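PDB 4RXL: molybdenum ABC transporter, periplasmic molybdenum-binding protein from Vibrio cholerae, which binds tungstate in this structure and probably captures molybdate in the periplasm for delivery to an ABC import system. Local coordinates for residues Leu6-Ala11 / Ala209-Tyr214; Ser12-Ala17 / Val79-Asn84; Ser41-Gln46 / Asp54-Ala59; Glu61-Tyr66 / Ala123-Met128. All blocks are in the same frame, centred on the assembly; numbering follows the deposited sequence.

Contact 1 of 4, residues Leu6-Ala11 / Ala209-Tyr214. With WO4 (tungstate(VI)ion), chain B.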
# COMPACT_ATOMS: atom_id res chain seq x y z
N LEU A 6 -17.80 -14.28 -1.57
CA LEU A 6 -17.43 -12.88 -1.25
C LEU A 6 -16.20 -12.43 -2.05
O LEU A 6 -15.20 -13.13 -2.10
CB LEU A 6 -17.10 -12.67 0.22
CG LEU A 6 -18.24 -12.56 1.24
CD1 LEU A 6 -17.70 -11.94 2.51
CD2 LEU A 6 -19.43 -11.76 0.72
N HIS A 7 -16.29 -11.23 -2.63
CA HIS A 7 -15.22 -10.63 -3.42
C HIS A 7 -14.58 -9.48 -2.68
O HIS A 7 -15.22 -8.50 -2.35
CB HIS A 7 -15.80 -10.08 -4.71
CG HIS A 7 -16.30 -11.13 -5.65
ND1 HIS A 7 -15.50 -11.68 -6.62
CD2 HIS A 7 -17.51 -11.71 -5.77
CE1 HIS A 7 -16.20 -12.57 -7.30
NE2 HIS A 7 -17.42 -12.61 -6.80
N ILE A 8 -13.30 -9.63 -2.40
CA ILE A 8 -12.53 -8.66 -1.66
C ILE A 8 -11.53 -8.00 -2.61
O ILE A 8 -10.67 -8.67 -3.20
CB ILE A 8 -11.78 -9.31 -0.50
CG1 ILE A 8 -12.75 -9.92 0.49
CG2 ILE A 8 -10.89 -8.28 0.18
CD1 ILE A 8 -12.10 -10.89 1.45
N TYR A 9 -11.62 -6.69 -2.73
CA TYR A 9 -10.69 -5.90 -3.53
C TYR A 9 -9.76 -5.21 -2.57
O TYR A 9 -10.23 -4.51 -1.68
CB TYR A 9 -11.49 -4.86 -4.33
CG TYR A 9 -12.05 -5.34 -5.65
CD1 TYR A 9 -12.83 -6.48 -5.72
CD2 TYR A 9 -11.80 -4.65 -6.83
CE1 TYR A 9 -13.32 -6.98 -6.93
CE2 TYR A 9 -12.30 -5.10 -8.03
CZ TYR A 9 -13.06 -6.24 -8.08
OH TYR A 9 -13.54 -6.67 -9.30
N ALA A 10 -8.44 -5.39 -2.68
CA ALA A 10 -7.51 -4.84 -1.69
C ALA A 10 -6.25 -4.30 -2.34
O ALA A 10 -5.68 -4.94 -3.23
CB ALA A 10 -7.13 -5.88 -0.67
N ALA A 11 -5.79 -3.16 -1.84
CA ALA A 11 -4.51 -2.60 -2.19
C ALA A 11 -3.41 -3.67 -2.24
O ALA A 11 -3.33 -4.56 -1.36
CB ALA A 11 -4.12 -1.55 -1.17
N ALA A 209 -20.73 -8.51 6.58
CA ALA A 209 -20.70 -8.02 7.97
C ALA A 209 -19.85 -8.90 8.92
O ALA A 209 -19.12 -8.37 9.78
CB ALA A 209 -22.11 -7.86 8.52
N GLU A 210 -19.98 -10.22 8.79
CA GLU A 210 -19.19 -11.16 9.60
C GLU A 210 -17.69 -11.09 9.25
O GLU A 210 -16.85 -11.18 10.14
CB GLU A 210 -19.71 -12.58 9.44
CG GLU A 210 -21.12 -12.75 10.00
CD GLU A 210 -21.73 -14.11 9.72
OE1 GLU A 210 -22.98 -14.21 9.77
OE2 GLU A 210 -20.97 -15.07 9.46
N TRP A 211 -17.37 -10.93 7.98
CA TRP A 211 -15.97 -10.71 7.60
C TRP A 211 -15.39 -9.46 8.25
O TRP A 211 -14.27 -9.47 8.79
CB TRP A 211 -15.81 -10.59 6.08
CG TRP A 211 -15.00 -11.68 5.52
CD1 TRP A 211 -15.44 -12.83 4.91
CD2 TRP A 211 -13.57 -11.76 5.54
NE1 TRP A 211 -14.36 -13.62 4.54
CE2 TRP A 211 -13.21 -12.98 4.93
CE3 TRP A 211 -12.57 -10.93 6.03
CZ2 TRP A 211 -11.89 -13.37 4.79
CZ3 TRP A 211 -11.26 -11.32 5.88
CH2 TRP A 211 -10.93 -12.52 5.28
N VAL A 212 -16.15 -8.37 8.17
CA VAL A 212 -15.74 -7.08 8.73
C VAL A 212 -15.51 -7.22 10.25
O VAL A 212 -14.50 -6.73 10.78
CB VAL A 212 -16.78 -6.00 8.37
CG1 VAL A 212 -16.58 -4.73 9.18
CG2 VAL A 212 -16.71 -5.71 6.87
N ALA A 213 -16.43 -7.91 10.94
CA ALA A 213 -16.31 -8.15 12.38
C ALA A 213 -15.00 -8.88 12.70
O ALA A 213 -14.29 -8.52 13.64
CB ALA A 213 -17.51 -8.92 12.92
N TYR A 214 -14.66 -9.89 11.88
CA TYR A 214 -13.42 -10.62 12.06
C TYR A 214 -12.21 -9.71 11.80
O TYR A 214 -11.25 -9.72 12.59
CB TYR A 214 -13.37 -11.88 11.18
CG TYR A 214 -11.98 -12.48 11.08
CD1 TYR A 214 -11.44 -13.24 12.12
CD2 TYR A 214 -11.18 -12.22 9.98
CE1 TYR A 214 -10.15 -13.76 12.03
CE2 TYR A 214 -9.90 -12.73 9.89
CZ TYR A 214 -9.40 -13.49 10.91
OH TYR A 214 -8.11 -13.97 10.79
W WO4 B . -0.99 0.43 -3.08
O1 WO4 B . -0.07 -0.34 -4.70
O2 WO4 B . -0.20 2.18 -2.38
O3 WO4 B . -2.97 0.75 -3.53
O4 WO4 B . -0.86 -0.91 -1.52

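Contact 2 of 4, residues Ser12-Ala17 / Val79-Asn84. With WO4 (tungstate(VI)ion), chain B.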
# COMPACT_ATOMS: atom_id res chain seq x y z
N SER A 12 -2.55 -3.59 -3.22
CA SER A 12 -1.49 -4.53 -3.36
C SER A 12 -0.64 -4.70 -2.10
O SER A 12 -0.17 -5.80 -1.84
CB SER A 12 -0.59 -4.15 -4.51
OG SER A 12 -1.33 -4.19 -5.73
N SER A 13 -0.42 -3.64 -1.32
CA SER A 13 0.41 -3.78 -0.12
C SER A 13 -0.27 -4.70 0.91
O SER A 13 0.38 -5.12 1.87
CB SER A 13 0.72 -2.41 0.52
OG SER A 13 -0.46 -1.68 0.81
N MET A 14 -1.57 -4.94 0.76
CA MET A 14 -2.31 -5.86 1.64
C MET A 14 -2.30 -7.34 1.23
O MET A 14 -2.87 -8.21 1.94
CB MET A 14 -3.76 -5.35 1.79
CG MET A 14 -3.92 -4.32 2.92
SD MET A 14 -4.02 -5.08 4.61
CE MET A 14 -4.01 -3.61 5.67
N THR A 15 -1.58 -7.65 0.15
CA THR A 15 -1.64 -8.97 -0.47
C THR A 15 -1.40 -10.07 0.56
O THR A 15 -2.24 -10.96 0.73
CB THR A 15 -0.63 -9.11 -1.61
OG1 THR A 15 -0.99 -8.22 -2.65
CG2 THR A 15 -0.59 -10.52 -2.14
N ASN A 16 -0.27 -10.01 1.24
CA ASN A 16 0.11 -11.10 2.10
C ASN A 16 -0.73 -11.19 3.34
O ASN A 16 -1.14 -12.27 3.71
CB ASN A 16 1.60 -11.09 2.44
CG ASN A 16 2.43 -11.14 1.19
OD1 ASN A 16 2.63 -10.13 0.53
ND2 ASN A 16 2.89 -12.31 0.85
N ALA A 17 -1.03 -10.06 3.95
CA ALA A 17 -1.82 -10.02 5.16
C ALA A 17 -3.24 -10.51 4.90
O ALA A 17 -3.75 -11.27 5.71
CB ALA A 17 -1.85 -8.60 5.74
N VAL A 79 -14.34 1.70 7.96
CA VAL A 79 -13.63 1.72 9.26
C VAL A 79 -12.15 1.62 8.97
O VAL A 79 -11.76 1.07 7.97
CB VAL A 79 -14.08 0.58 10.21
CG1 VAL A 79 -15.59 0.61 10.39
CG2 VAL A 79 -13.63 -0.78 9.69
N THR A 80 -11.29 2.18 9.81
CA THR A 80 -9.85 2.09 9.54
C THR A 80 -9.31 0.80 10.12
O THR A 80 -9.58 0.43 11.27
CB THR A 80 -9.08 3.29 10.11
OG1 THR A 80 -9.73 4.49 9.72
CG2 THR A 80 -7.67 3.31 9.58
N LEU A 81 -8.56 0.09 9.30
CA LEU A 81 -8.07 -1.23 9.62
C LEU A 81 -6.62 -1.25 10.17
O LEU A 81 -6.28 -2.06 11.03
CB LEU A 81 -8.15 -2.04 8.34
CG LEU A 81 -7.89 -3.53 8.43
CD1 LEU A 81 -8.86 -4.16 9.42
CD2 LEU A 81 -8.07 -4.11 7.06
N ALA A 82 -5.76 -0.40 9.64
CA ALA A 82 -4.34 -0.52 9.87
C ALA A 82 -3.62 0.75 9.43
O ALA A 82 -4.18 1.57 8.71
CB ALA A 82 -3.82 -1.71 9.07
N ALA A 83 -2.36 0.86 9.82
CA ALA A 83 -1.50 1.94 9.36
C ALA A 83 -0.18 1.38 8.86
O ALA A 83 0.12 0.20 9.01
CB ALA A 83 -1.27 2.95 10.47
N ASN A 84 0.61 2.24 8.23
CA ASN A 84 1.89 1.81 7.68
C ASN A 84 2.86 2.97 7.77
O ASN A 84 2.50 4.06 8.21
CB ASN A 84 1.72 1.31 6.23
CG ASN A 84 2.60 0.11 5.90
OD1 ASN A 84 3.70 -0.07 6.44
ND2 ASN A 84 2.14 -0.69 4.94
W WO4 B . -0.99 0.43 -3.08
O1 WO4 B . -0.07 -0.34 -4.70
O2 WO4 B . -0.20 2.18 -2.38
O3 WO4 B . -2.97 0.75 -3.53
O4 WO4 B . -0.86 -0.91 -1.52

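Contact 3 of 4, residues Ser41-Gln46 / Asp54-Ala59. With WO4 (tungstate(VI)ion), chain B.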
# COMPACT_ATOMS: atom_id res chain seq x y z
N SER A 41 -6.29 2.94 -6.46
CA SER A 41 -6.99 3.80 -7.44
C SER A 41 -7.65 2.99 -8.54
O SER A 41 -8.83 3.18 -8.87
CB SER A 41 -5.98 4.77 -8.03
OG SER A 41 -4.78 4.05 -8.31
N SER A 42 -6.91 2.05 -9.09
CA SER A 42 -7.48 1.21 -10.10
C SER A 42 -8.66 0.34 -9.58
O SER A 42 -9.69 0.23 -10.23
CB SER A 42 -6.39 0.35 -10.69
OG SER A 42 -6.92 -0.45 -11.75
N LEU A 43 -8.47 -0.20 -8.37
CA LEU A 43 -9.53 -1.02 -7.77
C LEU A 43 -10.79 -0.19 -7.58
O LEU A 43 -11.90 -0.62 -7.92
CB LEU A 43 -9.06 -1.60 -6.45
CG LEU A 43 -7.89 -2.57 -6.51
CD1 LEU A 43 -7.43 -2.93 -5.11
CD2 LEU A 43 -8.25 -3.81 -7.26
N ALA A 44 -10.64 0.99 -6.99
CA ALA A 44 -11.80 1.85 -6.77
C ALA A 44 -12.56 2.19 -8.03
O ALA A 44 -13.80 2.24 -8.04
CB ALA A 44 -11.38 3.14 -6.07
N ARG A 45 -11.83 2.47 -9.12
CA ARG A 45 -12.42 2.85 -10.38
C ARG A 45 -13.14 1.69 -11.03
O ARG A 45 -14.15 1.87 -11.68
CB ARG A 45 -11.38 3.46 -11.32
CG ARG A 45 -10.94 4.81 -10.82
CD ARG A 45 -9.73 5.34 -11.53
NE ARG A 45 -9.63 6.80 -11.35
CZ ARG A 45 -8.50 7.50 -11.38
NH1 ARG A 45 -7.32 6.91 -11.54
NH2 ARG A 45 -8.56 8.82 -11.23
N GLN A 46 -12.62 0.50 -10.78
CA GLN A 46 -13.28 -0.72 -11.23
C GLN A 46 -14.60 -0.96 -10.52
O GLN A 46 -15.63 -1.24 -11.16
CB GLN A 46 -12.39 -1.89 -10.91
CG GLN A 46 -11.21 -2.05 -11.82
CD GLN A 46 -11.39 -3.33 -12.49
OE1 GLN A 46 -10.93 -4.36 -12.00
NE2 GLN A 46 -12.22 -3.33 -13.51
N ASP A 54 -17.53 -6.97 -2.72
CA ASP A 54 -18.25 -6.91 -1.46
C ASP A 54 -17.53 -6.03 -0.46
O ASP A 54 -18.15 -5.36 0.34
CB ASP A 54 -18.46 -8.32 -0.92
CG ASP A 54 -19.34 -9.17 -1.85
OD1 ASP A 54 -20.56 -8.91 -1.90
OD2 ASP A 54 -18.81 -10.08 -2.54
N LEU A 55 -16.21 -6.06 -0.51
CA LEU A 55 -15.34 -5.33 0.42
C LEU A 55 -14.21 -4.71 -0.35
O LEU A 55 -13.71 -5.31 -1.32
CB LEU A 55 -14.71 -6.27 1.45
CG LEU A 55 -15.58 -7.04 2.44
CD1 LEU A 55 -14.67 -7.90 3.31
CD2 LEU A 55 -16.38 -6.09 3.29
N PHE A 56 -13.77 -3.55 0.13
CA PHE A 56 -12.64 -2.83 -0.43
C PHE A 56 -11.69 -2.33 0.64
O PHE A 56 -12.09 -1.68 1.56
CB PHE A 56 -13.16 -1.63 -1.24
CG PHE A 56 -12.07 -0.73 -1.84
CD1 PHE A 56 -10.96 -1.23 -2.52
CD2 PHE A 56 -12.19 0.63 -1.74
CE1 PHE A 56 -10.03 -0.36 -3.09
CE2 PHE A 56 -11.24 1.49 -2.27
CZ PHE A 56 -10.18 0.99 -2.97
N ILE A 57 -10.42 -2.67 0.53
CA ILE A 57 -9.39 -2.15 1.43
C ILE A 57 -8.48 -1.26 0.61
O ILE A 57 -7.80 -1.72 -0.31
CB ILE A 57 -8.57 -3.28 2.09
CG1 ILE A 57 -9.50 -4.17 2.94
CG2 ILE A 57 -7.39 -2.74 2.90
CD1 ILE A 57 -8.82 -5.43 3.44
N SER A 58 -8.44 0.01 0.94
CA SER A 58 -7.56 0.98 0.27
C SER A 58 -6.31 1.27 1.07
O SER A 58 -6.32 1.16 2.29
CB SER A 58 -8.36 2.26 0.10
OG SER A 58 -7.62 3.25 -0.58
N ALA A 59 -5.23 1.69 0.40
CA ALA A 59 -4.02 2.13 1.08
C ALA A 59 -4.01 3.63 1.39
O ALA A 59 -3.01 4.15 1.92
CB ALA A 59 -2.81 1.72 0.28
W WO4 B . -0.99 0.43 -3.08
O1 WO4 B . -0.07 -0.34 -4.70
O2 WO4 B . -0.20 2.18 -2.38
O3 WO4 B . -2.97 0.75 -3.53
O4 WO4 B . -0.86 -0.91 -1.52

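Contact 4 of 4, residues Glu61-Tyr66 / Ala123-Met128. With WO4 (tungstate(VI)ion), chain B.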
# COMPACT_ATOMS: atom_id res chain seq x y z
N GLU A 61 -7.14 6.96 2.66
CA GLU A 61 -8.53 7.26 3.00
C GLU A 61 -9.29 7.75 1.78
O GLU A 61 -10.48 7.47 1.61
CB GLU A 61 -8.58 8.26 4.16
CG GLU A 61 -8.11 7.60 5.47
CD GLU A 61 -7.81 8.55 6.61
OE1 GLU A 61 -7.20 9.62 6.37
OE2 GLU A 61 -8.15 8.22 7.77
N GLU A 62 -8.59 8.45 0.90
CA GLU A 62 -9.18 9.13 -0.24
C GLU A 62 -9.92 8.16 -1.15
O GLU A 62 -11.06 8.43 -1.53
CB GLU A 62 -8.10 9.91 -1.01
CG GLU A 62 -7.64 11.20 -0.30
CD GLU A 62 -6.90 11.01 1.04
OE1 GLU A 62 -6.15 9.99 1.21
OE2 GLU A 62 -7.05 11.91 1.93
N TRP A 63 -9.31 7.04 -1.52
CA TRP A 63 -9.99 6.16 -2.47
C TRP A 63 -11.22 5.48 -1.89
O TRP A 63 -12.12 5.14 -2.64
CB TRP A 63 -9.05 5.15 -3.12
CG TRP A 63 -8.20 5.87 -4.14
CD1 TRP A 63 -6.85 6.12 -4.09
CD2 TRP A 63 -8.67 6.46 -5.35
NE1 TRP A 63 -6.44 6.83 -5.20
CE2 TRP A 63 -7.55 7.05 -5.99
CE3 TRP A 63 -9.92 6.54 -5.96
CZ2 TRP A 63 -7.65 7.69 -7.20
CZ3 TRP A 63 -10.03 7.19 -7.15
CH2 TRP A 63 -8.89 7.76 -7.77
N ALA A 64 -11.27 5.30 -0.56
CA ALA A 64 -12.48 4.74 0.03
C ALA A 64 -13.54 5.81 0.10
O ALA A 64 -14.72 5.55 -0.18
CB ALA A 64 -12.19 4.15 1.40
N ASN A 65 -13.14 7.04 0.42
CA ASN A 65 -14.08 8.16 0.44
C ASN A 65 -14.63 8.53 -0.96
O ASN A 65 -15.76 9.01 -1.09
CB ASN A 65 -13.46 9.38 1.11
CG ASN A 65 -14.48 10.48 1.37
OD1 ASN A 65 -15.42 10.31 2.15
ND2 ASN A 65 -14.28 11.60 0.71
N TYR A 66 -13.84 8.26 -1.99
CA TYR A 66 -14.28 8.36 -3.38
C TYR A 66 -15.56 7.54 -3.61
O TYR A 66 -16.53 8.03 -4.19
CB TYR A 66 -13.16 7.85 -4.27
CG TYR A 66 -13.43 7.90 -5.74
CD1 TYR A 66 -13.19 9.05 -6.46
CD2 TYR A 66 -13.88 6.77 -6.43
CE1 TYR A 66 -13.43 9.11 -7.83
CE2 TYR A 66 -14.10 6.81 -7.80
CZ TYR A 66 -13.87 7.98 -8.49
OH TYR A 66 -14.14 8.06 -9.84
N ALA A 123 -2.07 8.88 -8.61
CA ALA A 123 -3.26 8.16 -8.15
C ALA A 123 -3.03 6.98 -7.20
O ALA A 123 -3.89 6.71 -6.37
CB ALA A 123 -4.08 7.70 -9.33
N VAL A 124 -1.92 6.26 -7.32
CA VAL A 124 -1.70 5.11 -6.44
C VAL A 124 -1.21 5.59 -5.09
O VAL A 124 -0.22 6.34 -5.06
CB VAL A 124 -0.70 4.08 -7.03
CG1 VAL A 124 -0.51 2.94 -6.05
CG2 VAL A 124 -1.21 3.60 -8.37
N PRO A 125 -1.82 5.13 -3.97
CA PRO A 125 -1.42 5.69 -2.68
C PRO A 125 0.09 5.70 -2.43
O PRO A 125 0.63 6.73 -2.04
CB PRO A 125 -2.17 4.83 -1.66
CG PRO A 125 -3.45 4.53 -2.41
CD PRO A 125 -3.01 4.27 -3.84
N ALA A 126 0.78 4.60 -2.73
CA ALA A 126 2.22 4.58 -2.46
C ALA A 126 2.97 5.62 -3.29
O ALA A 126 4.00 6.14 -2.84
CB ALA A 126 2.78 3.20 -2.77
N GLY A 127 2.51 5.86 -4.52
CA GLY A 127 3.09 6.95 -5.34
C GLY A 127 2.77 8.34 -4.79
O GLY A 127 3.62 9.23 -4.83
N MET A 128 1.52 8.56 -4.37
CA MET A 128 1.12 9.84 -3.78
C MET A 128 1.92 10.15 -2.51
O MET A 128 2.42 11.29 -2.34
CB MET A 128 -0.37 9.87 -3.46
CG MET A 128 -1.30 9.74 -4.67
SD MET A 128 -3.08 9.45 -4.31
CE MET A 128 -3.49 10.90 -3.35
W WO4 B . -0.99 0.43 -3.08
O1 WO4 B . -0.07 -0.34 -4.70
O2 WO4 B . -0.20 2.18 -2.38
O3 WO4 B . -2.97 0.75 -3.53
O4 WO4 B . -0.86 -0.91 -1.52

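Contact 1 of 4, residues Leu6-Ala11 / Ala209-Tyr214
Leu-6 and Trp-211 mark the nearest approach of strand 6-11 to helix 206-215, their CA atoms 9.2 Å apart. That spacing is filled by side chains, with no hydrogen bond passing between the two segments. Leu-6 and Ile-8, two residues apart on an extended strand, emerge on the same face of the sheet, and both CB atoms point toward the helix. Trp-211 answers them from the helix, and its large indole is wide enough to meet both.

The closest touch is made by one methyl of Leu-6, whose CD1 lies 3.4 Å from Trp-211 CD1, on the pyrrole part of the ring; the two side chains run past each other in opposite directions. Ile-8 reaches the other end of the indole. Its CG1 stands beside the backbone N (chi1 -62°) and the chain then extends (chi2 164°), which carries CD1 over one face of the ring. This methyl sits 4.2 Å from the centroid of the six-membered ring of Trp-211 and only 10° off the ring normal, a CH-pi contact made almost straight down onto the face. A branched aliphatic chain suits this place because its end methyl offers C-H groups to the pi cloud and carries no polar atom into a buried layer. Tyr-25 and Val-22 of helix 15-28 and Leu-55 of the neighbouring strand also touch Trp-211. The arrangement is that of a helix packed on the central sheet of an alpha/beta lobe, as in periplasmic binding proteins, with strand 6-11 ending at the tungstate pocket through Ala-11.

Contact 2 of 4, residues Ser12-Ala17 / Val79-Asn84
Met-14 and Ala-82 bring the turn that leads into helix 15-28 closest to strand 78-91, with 10.0 Å between their CA atoms. This is a helix start packed on the sheet of a ModA-type binding protein, and the same turn holds the anion. The contact depends on the flexible Met-14 chain, which is bent at chi2 (-80°) and then extended, carrying its terminal methyl across to the strand. Met-14 CE ends 3.9 Å from Ala-82 CB and 4.3 Å from Leu-81 CD2. The small methyl of Ala-82 lets the end methyl of Met-14 come close to the strand, while Leu-81 adds a branched apolar end. Phe-229 and Tyr-197 also touch Met-14.

Just before it, Ser-13 faces the tungstate. Its backbone N donates to O4 of the ion at 2.8 Å, with an N-H...O angle of 153°, and this bond is the firm part of the grip. With chi1 at 55° the hydroxyl turns to the same oxygen. Ser-13 OG also bonds to the hydroxyl of Tyr-197, which in turn is bonded to Asn-84 ND2. The distance from Ser-13 OG to tungstate O4, 2.5 Å, is unusually short, and its exact length is doubtful.

Contact 3 of 4, residues Ser41-Gln46 / Asp54-Ala59
Phe-56 extends its ring from strand 55-57 with CG anti to the backbone N (chi1 177°), while on helix 40-49 Leu-43 holds CG beside its backbone N (chi1 -63°). The first torsion sends the phenyl away from the strand toward the helix; the second turns the branched end of Leu-43, CG and its methyls, aside, so that CB meets the ring first. Phe-56 CE1 lies 3.7 Å from Leu-43 CB, and the leucine methyl CD1 follows at 4.2 Å from the same ring atom. Ala-44, the next residue of the helix, touches the far end of the phenyl: its CB is 4.0 Å from Phe-56 CZ. Both approaches to the ring are oblique.

With only a single methyl, Ala-44 lets the helix come near the strand, the CA atoms of Ala-44 and Phe-56 being 7.9 Å apart. Phenylalanine in turn supplies a flat apolar group that serves two consecutive helix residues, and all three are buried. Within its own segment the ring has Ser-58 N 4.3 Å above its centre. Leu-67 of helix 61-69 and Leu-202 also pack against Phe-56. Past the strand, Ala-59 places CB 3.7 Å from tungstate O4, and its backbone N is hydrogen-bonded to Ser-40 OG, which is in turn hydrogen-bonded to the tungstate. Helix and strand follow each other in the chain as adjoining elements of an alpha/beta lobe, packed immediately behind the oxyanion pocket of a ModA-type protein.

Contact 4 of 4, residues Glu61-Tyr66 / Ala123-Met128
Trp-63 presents the edge of its indole to the segment 123-128: Ala-123 O and Pro-125 CG both meet it near the ring plane, whereas the sulfur of Met-128 approaches obliquely. On the side of its own helix, Trp-63 CZ3 lies 3.6 Å above the plane of the Tyr-66 ring, over its centre, while Tyr-66 CD2 is at the tryptophan's edge. The contact bridges the cleft of a periplasmic binding protein, joining helix 61-69 on one side to the start of helix 125-137 on the other, next to the bound ion.

The polar link is a hydrogen bond from Trp-63 NE1 to Ala-123 O, 2.8 Å long. It lies in the carbonyl plane, although the oxygen stands 23° out of the plane of the indole and the N-H...O angle is 145°. One side chain of tryptophan supplies both this donor and a broad apolar edge. Trp-63 CZ2 lies 4.2 Å from Ala-123 CB, and Trp-63 CD1 lies 4.1 Å from the CG of Pro-125, the tryptophan and proline side chains crossing at about a right angle. Met-128 adds a Met-aromatic contact, SD being 5.4 Å from the centroid of the five-membered ring of Trp-63.

Val-124 occupies the N-cap position of helix 125-137, and the proline after it, with no N-H to give, fits the first turn. The turn still has a donor to spare for the anion, whose charge the helix N-terminus probably helps to stabilise: Ala-126 N bonds to tungstate O2 at 2.6 Å.

Contacts 1, 2 and 3 all belong to the mixed sheet and the helices beside it, and their centres lie about 12 Å from one another. Strands 6-11 and 55-57 are parallel neighbours in that sheet, tying contact 1 to contact 3, while Ile-57 packs against both Met-14 and Leu-81 of contact 2. Contact 4, its centre about 9 Å from that of contact 3, reaches across to helix 125-137; Ser-41 touches both Trp-63 and Ala-123. Along the chain, contact 1 spans the others, contact 3 falls within the span of contact 2, and contacts 2 and 4 interleave. Each has a segment touching the tungstate, so distant parts of the sequence converge on one ion.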